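Local coordinates for fibronectin type III domain-containing protein 5 (Homo sapiens, PDB 4LSD) that serves as an exercise-linked hormone, its fibronectin type III part forming dimers, and probably induces browning of white fat, at residues Ser22-Asp28 against Thr55-Cys59; Ala35-Lys41 against Glu69-Gln75. All blocks are in the same frame, centred on the assembly; numbering follows the deposited sequence.

Contact 1. Residues Ser22-Asp28 against Thr55-Cys59; sequences SWDVLED and TTRSC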
loop_
_atom_site.group_PDB
_atom_site.type_symbol
_atom_site.label_atom_id
_atom_site.label_comp_id
_atom_site.label_asym_id
_atom_site.label_seq_id
_atom_site.Cartn_x
_atom_site.Cartn_y
_atom_site.Cartn_z
ATOM N N SER A 22 -11.767 5.381 5.554
ATOM C CA SER A 22 -12.739 4.391 6.027
ATOM C C SER A 22 -13.877 4.289 5.036
ATOM O O SER A 22 -14.109 5.204 4.247
ATOM C CB SER A 22 -13.329 4.790 7.383
ATOM O OG SER A 22 -12.318 5.183 8.287
ATOM N N TRP A 23 -14.609 3.186 5.099
ATOM C CA TRP A 23 -15.725 2.989 4.199
ATOM C C TRP A 23 -16.621 1.907 4.733
ATOM O O TRP A 23 -16.329 1.288 5.756
ATOM C CB TRP A 23 -15.233 2.578 2.815
ATOM C CG TRP A 23 -14.486 1.265 2.815
ATOM C CD1 TRP A 23 -15.008 0.007 2.673
ATOM C CD2 TRP A 23 -13.083 1.097 2.998
ATOM N NE1 TRP A 23 -14.008 -0.935 2.764
ATOM C CE2 TRP A 23 -12.814 -0.290 2.970
ATOM C CE3 TRP A 23 -12.019 1.986 3.198
ATOM C CZ2 TRP A 23 -11.524 -0.806 3.122
ATOM C CZ3 TRP A 23 -10.736 1.476 3.350
ATOM C CH2 TRP A 23 -10.502 0.090 3.318
ATOM N N ASP A 24 -17.720 1.690 4.024
ATOM C CA ASP A 24 -18.671 0.654 4.373
ATOM C C ASP A 24 -18.985 -0.027 3.073
ATOM O O ASP A 24 -18.744 0.523 1.996
ATOM C CB ASP A 24 -19.984 1.212 4.919
ATOM C CG ASP A 24 -19.797 2.044 6.138
ATOM O OD1 ASP A 24 -19.183 1.546 7.106
ATOM O OD2 ASP A 24 -20.281 3.197 6.122
ATOM N N VAL A 25 -19.519 -1.231 3.182
ATOM C CA VAL A 25 -19.907 -1.984 2.013
ATOM C C VAL A 25 -21.339 -2.390 2.289
ATOM O O VAL A 25 -21.791 -2.331 3.431
ATOM C CB VAL A 25 -19.026 -3.234 1.821
ATOM C CG1 VAL A 25 -17.596 -2.818 1.567
ATOM C CG2 VAL A 25 -19.117 -4.128 3.037
ATOM N N LEU A 26 -22.062 -2.770 1.243
ATOM C CA LEU A 26 -23.451 -3.180 1.399
ATOM C C LEU A 26 -23.535 -4.654 1.790
ATOM O O LEU A 26 -24.365 -5.040 2.609
ATOM C CB LEU A 26 -24.221 -2.938 0.096
ATOM C CG LEU A 26 -24.707 -1.530 -0.264
ATOM C CD1 LEU A 26 -23.916 -0.463 0.472
ATOM C CD2 LEU A 26 -24.574 -1.348 -1.771
ATOM N N GLU A 27 -22.653 -5.472 1.222
ATOM C CA GLU A 27 -22.653 -6.906 1.503
ATOM C C GLU A 27 -21.442 -7.389 2.306
ATOM O O GLU A 27 -20.495 -7.928 1.739
ATOM C CB GLU A 27 -22.710 -7.670 0.184
ATOM C CG GLU A 27 -23.646 -7.037 -0.832
ATOM C CD GLU A 27 -22.961 -6.762 -2.159
ATOM O OE1 GLU A 27 -23.033 -7.625 -3.067
ATOM O OE2 GLU A 27 -22.337 -5.684 -2.286
ATOM N N ASP A 28 -21.475 -7.225 3.622
ATOM C CA ASP A 28 -20.359 -7.660 4.452
ATOM C C ASP A 28 -20.054 -9.154 4.311
ATOM O O ASP A 28 -18.927 -9.582 4.525
ATOM C CB ASP A 28 -20.638 -7.340 5.919
ATOM C CG ASP A 28 -20.935 -5.865 6.151
ATOM O OD1 ASP A 28 -19.986 -5.051 6.218
ATOM O OD2 ASP A 28 -22.131 -5.518 6.262
ATOM N N THR A 55 -11.063 -8.355 7.284
ATOM C CA THR A 55 -12.409 -7.840 7.525
ATOM C C THR A 55 -12.333 -6.333 7.738
ATOM O O THR A 55 -13.325 -5.701 8.070
ATOM C CB THR A 55 -13.070 -8.481 8.787
ATOM O OG1 THR A 55 -12.140 -8.480 9.876
ATOM C CG2 THR A 55 -13.541 -9.890 8.500
ATOM N N THR A 56 -11.147 -5.765 7.537
ATOM C CA THR A 56 -10.924 -4.335 7.745
ATOM C C THR A 56 -11.801 -3.388 6.932
ATOM O O THR A 56 -12.244 -3.711 5.826
ATOM C CB THR A 56 -9.438 -3.970 7.490
ATOM O OG1 THR A 56 -9.152 -2.696 8.076
ATOM C CG2 THR A 56 -9.126 -3.919 5.994
ATOM N N ARG A 57 -12.053 -2.214 7.500
ATOM C CA ARG A 57 -12.857 -1.193 6.837
ATOM C C ARG A 57 -12.116 0.154 6.838
ATOM O O ARG A 57 -12.720 1.220 6.693
ATOM C CB ARG A 57 -14.226 -1.065 7.518
ATOM C CG ARG A 57 -15.156 -2.280 7.312
ATOM C CD ARG A 57 -15.713 -2.370 5.890
ATOM N NE ARG A 57 -16.533 -3.565 5.680
ATOM C CZ ARG A 57 -16.057 -4.795 5.477
ATOM N NH1 ARG A 57 -14.749 -5.016 5.446
ATOM N NH2 ARG A 57 -16.891 -5.816 5.302
ATOM N N SER A 58 -10.800 0.101 7.012
ATOM C CA SER A 58 -9.987 1.306 6.984
ATOM C C SER A 58 -8.576 0.984 6.533
ATOM O O SER A 58 -8.082 -0.131 6.689
ATOM C CB SER A 58 -9.968 2.015 8.344
ATOM O OG SER A 58 -9.587 1.142 9.382
ATOM N N CYS A 59 -7.943 1.985 5.950
ATOM C CA CYS A 59 -6.610 1.841 5.434
ATOM C C CYS A 59 -5.858 3.140 5.647
ATOM O O CYS A 59 -6.328 4.201 5.249
ATOM C CB CYS A 59 -6.701 1.523 3.951
ATOM S SG CYS A 59 -5.131 1.546 3.101
HETATM O O HOH W 1 -19.281 -2.127 6.351
HETATM O O HOH W 2 -16.704 -8.572 5.176
#
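Arg57 has the largest share of this contact, its side chain reaching from the loop before strand 58-61 past Trp23 to Asp28 in the turn beyond strand 19-24. Charge comes first: NH2 of Arg57 meets OD1 of Asp28 at 3.3 Å in a salt bridge whose hydrogen bond is weak. Carboxylate and guanidinium planes are 3° apart, and OD1 lies at the guanidinium edge, near its plane. Two waters in the guanidinium plane widen the grip. One accepts from Arg57 NE and donates to Asp28 OD1, with a weak bond from Val25 N; the other accepts from Arg57 NH2. Arg57 NH1 turns back to its own loop and bonds Thr56 O at 2.8 Å, which helps fix the rotation of the group. A bend at chi2 (-72°) carries CD past the NE1 corner of Trp23 before the guanidinium passes Val25, whose CG2 stands 3.6 Å from Arg57 NH2. The backbones belong to the three-stranded sheet of the fibronectin type III sandwich, where Ser22 and Ser58 form an antiparallel non-hydrogen-bonded pair. Beside it Trp23 N donates to Arg57 O at 3.2 Å, and the same oxygen receives a CA-H...O contact from Ser22. Packing centres on the buried Trp23 ring. CG set between backbone N and carbonyl carbon (chi1 62°) turns the indole under the opposing backbone: Arg57 O and Ser58 N sit over one face near its rim, and CD of Arg57 is 3.8 Å from Trp23 NE1. An apolar contact joins Trp23 CZ3 to Cys59 CB at 4.1 Å, while Phe34 and Ile36 of strand 31-40 pack against the indole.

Contact 2. Residues Ala35-Lys41 against Glu69-Gln75; sequences AISQQKK and EYIVHVQ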
loop_
_atom_site.group_PDB
_atom_site.type_symbol
_atom_site.label_atom_id
_atom_site.label_comp_id
_atom_site.label_asym_id
_atom_site.label_seq_id
_atom_site.Cartn_x
_atom_site.Cartn_y
_atom_site.Cartn_z
ATOM N N ALA A 35 -9.177 -2.541 -2.539
ATOM C CA ALA A 35 -8.082 -1.988 -3.325
ATOM C C ALA A 35 -8.267 -0.483 -3.283
ATOM O O ALA A 35 -9.365 0.023 -3.507
ATOM C CB ALA A 35 -8.133 -2.488 -4.752
ATOM N N ILE A 36 -7.199 0.236 -2.968
ATOM C CA ILE A 36 -7.257 1.697 -2.905
ATOM C C ILE A 36 -6.251 2.316 -3.883
ATOM O O ILE A 36 -5.177 1.756 -4.118
ATOM C CB ILE A 36 -6.958 2.221 -1.469
ATOM C CG1 ILE A 36 -8.235 2.222 -0.629
ATOM C CG2 ILE A 36 -6.396 3.631 -1.519
ATOM C CD1 ILE A 36 -8.064 2.868 0.739
ATOM N N SER A 37 -6.624 3.459 -4.464
ATOM C CA SER A 37 -5.767 4.200 -5.396
ATOM C C SER A 37 -5.562 5.552 -4.781
ATOM O O SER A 37 -6.500 6.157 -4.261
ATOM C CB SER A 37 -6.428 4.441 -6.754
ATOM O OG SER A 37 -6.750 3.235 -7.407
ATOM N N GLN A 38 -4.336 6.039 -4.862
ATOM C CA GLN A 38 -4.010 7.338 -4.311
ATOM C C GLN A 38 -3.141 8.119 -5.276
ATOM O O GLN A 38 -2.170 7.596 -5.817
ATOM C CB GLN A 38 -3.260 7.172 -2.991
ATOM C CG GLN A 38 -2.623 8.459 -2.477
ATOM C CD GLN A 38 -1.542 8.201 -1.443
ATOM O OE1 GLN A 38 -1.771 7.533 -0.428
ATOM N NE2 GLN A 38 -0.350 8.731 -1.695
ATOM N N GLN A 39 -3.504 9.370 -5.508
ATOM C CA GLN A 39 -2.714 10.233 -6.367
ATOM C C GLN A 39 -3.011 11.667 -5.980
ATOM O O GLN A 39 -4.097 11.974 -5.491
ATOM C CB GLN A 39 -3.017 9.985 -7.853
ATOM C CG GLN A 39 -4.460 10.038 -8.218
ATOM C CD GLN A 39 -4.690 9.787 -9.701
ATOM O OE1 GLN A 39 -4.626 8.649 -10.177
ATOM N NE2 GLN A 39 -4.957 10.854 -10.441
ATOM N N LYS A 40 -2.026 12.538 -6.152
ATOM C CA LYS A 40 -2.216 13.940 -5.825
ATOM C C LYS A 40 -3.129 14.547 -6.878
ATOM O O LYS A 40 -3.229 14.024 -8.002
ATOM C CB LYS A 40 -0.891 14.689 -5.849
ATOM C CG LYS A 40 0.141 14.216 -4.859
ATOM C CD LYS A 40 1.330 15.161 -4.867
ATOM C CE LYS A 40 2.502 14.597 -4.087
ATOM N NZ LYS A 40 3.726 15.421 -4.303
ATOM N N LYS A 41 -3.781 15.652 -6.514
ATOM C CA LYS A 41 -4.661 16.365 -7.424
ATOM C C LYS A 41 -3.771 16.635 -8.649
ATOM O O LYS A 41 -4.188 16.453 -9.787
ATOM C CB LYS A 41 -5.126 17.677 -6.778
ATOM C CG LYS A 41 -6.127 18.459 -7.594
ATOM C CD LYS A 41 -6.310 19.850 -7.019
ATOM C CE LYS A 41 -7.123 20.734 -7.950
ATOM N NZ LYS A 41 -8.457 20.145 -8.239
ATOM N N GLU A 69 -3.323 18.395 -1.879
ATOM C CA GLU A 69 -4.615 17.777 -2.168
ATOM C C GLU A 69 -4.478 16.392 -2.806
ATOM O O GLU A 69 -3.678 16.190 -3.718
ATOM C CB GLU A 69 -5.420 18.688 -3.090
ATOM C CG GLU A 69 -5.810 20.010 -2.453
ATOM C CD GLU A 69 -6.571 20.914 -3.406
ATOM O OE1 GLU A 69 -5.960 21.426 -4.374
ATOM O OE2 GLU A 69 -7.787 21.105 -3.189
ATOM N N TYR A 70 -5.280 15.447 -2.327
ATOM C CA TYR A 70 -5.245 14.077 -2.822
ATOM C C TYR A 70 -6.603 13.573 -3.261
ATOM O O TYR A 70 -7.638 14.099 -2.867
ATOM C CB TYR A 70 -4.726 13.145 -1.735
ATOM C CG TYR A 70 -3.244 13.246 -1.483
ATOM C CD1 TYR A 70 -2.348 12.428 -2.167
ATOM C CD2 TYR A 70 -2.734 14.155 -0.559
ATOM C CE1 TYR A 70 -0.983 12.507 -1.938
ATOM C CE2 TYR A 70 -1.368 14.245 -0.323
ATOM C CZ TYR A 70 -0.502 13.417 -1.015
ATOM O OH TYR A 70 0.844 13.497 -0.774
ATOM N N ILE A 71 -6.585 12.535 -4.081
ATOM C CA ILE A 71 -7.801 11.920 -4.556
ATOM C C ILE A 71 -7.601 10.433 -4.361
ATOM O O ILE A 71 -6.650 9.845 -4.868
ATOM C CB ILE A 71 -8.056 12.214 -6.027
ATOM C CG1 ILE A 71 -8.048 13.724 -6.255
ATOM C CG2 ILE A 71 -9.405 11.634 -6.437
ATOM C CD1 ILE A 71 -8.291 14.113 -7.685
ATOM N N VAL A 72 -8.510 9.840 -3.603
ATOM C CA VAL A 72 -8.459 8.430 -3.271
ATOM C C VAL A 72 -9.725 7.744 -3.733
ATOM O O VAL A 72 -10.812 8.293 -3.590
ATOM C CB VAL A 72 -8.334 8.265 -1.736
ATOM C CG1 VAL A 72 -8.874 6.911 -1.285
ATOM C CG2 VAL A 72 -6.887 8.436 -1.316
ATOM N N HIS A 73 -9.591 6.545 -4.288
ATOM C CA HIS A 73 -10.760 5.776 -4.711
ATOM C C HIS A 73 -10.653 4.427 -4.034
ATOM O O HIS A 73 -9.571 3.852 -3.950
ATOM C CB HIS A 73 -10.797 5.547 -6.225
ATOM C CG HIS A 73 -11.077 6.782 -7.022
ATOM N ND1 HIS A 73 -12.321 7.083 -7.524
ATOM C CD2 HIS A 73 -10.261 7.800 -7.382
ATOM C CE1 HIS A 73 -12.263 8.243 -8.163
ATOM N NE2 HIS A 73 -11.028 8.695 -8.088
ATOM N N VAL A 74 -11.775 3.918 -3.548
ATOM C CA VAL A 74 -11.775 2.626 -2.893
ATOM C C VAL A 74 -12.580 1.660 -3.742
ATOM O O VAL A 74 -13.502 2.061 -4.442
ATOM C CB VAL A 74 -12.409 2.706 -1.491
ATOM C CG1 VAL A 74 -12.251 1.372 -0.771
ATOM C CG2 VAL A 74 -11.767 3.816 -0.696
ATOM N N GLN A 75 -12.215 0.387 -3.691
ATOM C CA GLN A 75 -12.909 -0.656 -4.444
ATOM C C GLN A 75 -13.049 -1.857 -3.508
ATOM O O GLN A 75 -12.211 -2.057 -2.633
ATOM C CB GLN A 75 -12.092 -1.055 -5.669
ATOM C CG GLN A 75 -12.598 -2.309 -6.348
ATOM C CD GLN A 75 -11.655 -2.785 -7.425
ATOM O OE1 GLN A 75 -12.033 -2.911 -8.586
ATOM N NE2 GLN A 75 -10.413 -3.048 -7.045
#
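Glu69 O takes the shortest hydrogen bond between the strands, 2.8 Å from Lys41 N and nearly straight at the hydrogen (163°), with the donor well above the carbonyl plane; Lys40 CA adds a CA-H...O contact to the same oxygen. Six further backbone bonds run in reciprocal pairs, Gln39 with Ile71, Ser37 with His73 and Ala35 with Gln75. Between them Ile36 faces Val74 and Gln38 faces Val72 on the side turned to the core. There Ile36 and Val74 lie side by side, CG1 to CG2 3.9 Å, and CG2 of Ile36 meets CG1 of Val72 at 4.1 Å. Toward the far end the Tyr70 ring runs alongside Lys40, whose CG is 3.6 Å from Tyr70 CE1. With CG anti to the backbone N (chi1 168°) and the chain extended, Gln38 brings NE2 to 3.8 Å from the same CE1 of Tyr70, its amide steep to the ring, 78° between planes. Tyr70 OH is hydrogen-bonded to Glu65 N. With an alanine here instead of the tyrosine, Glu65 N would probably lose its hydroxyl partner and a gap would open beside Lys40 and Gln38. At the end of the pairing the Lys41 and Glu69 chains lie side by side, pointing the same way, although Lys41 NZ and Glu69 OE1 stay 4.8 Å apart. This antiparallel pairing forms the middle of the four-stranded sheet in a fibronectin type III beta-sandwich.

Overall arrangement
Contacts 1 and 2 lie in the two facing sheets of one fibronectin type III domain, their centres about 16 Å apart. Contact 1 joins strands 19-24 and 58-61 of the three-stranded sheet; contact 2 joins strands 31-40 and 69-78 of the four-stranded one. Their segments alternate along the chain, which ties both sheets into one sandwich. The sheets meet in the core: Cys59 CB is 3.7 Å from Ile36 CD1, and Trp23 CD2 is 3.9 Å from Val74 CG1. Arg47, required for dimerization, lies on strand 46-52 beside 31-40, its side chain about 3 Å from that of Gln38 at the nearest atoms; the domain can form a continuous intersubunit beta-sheet dimer.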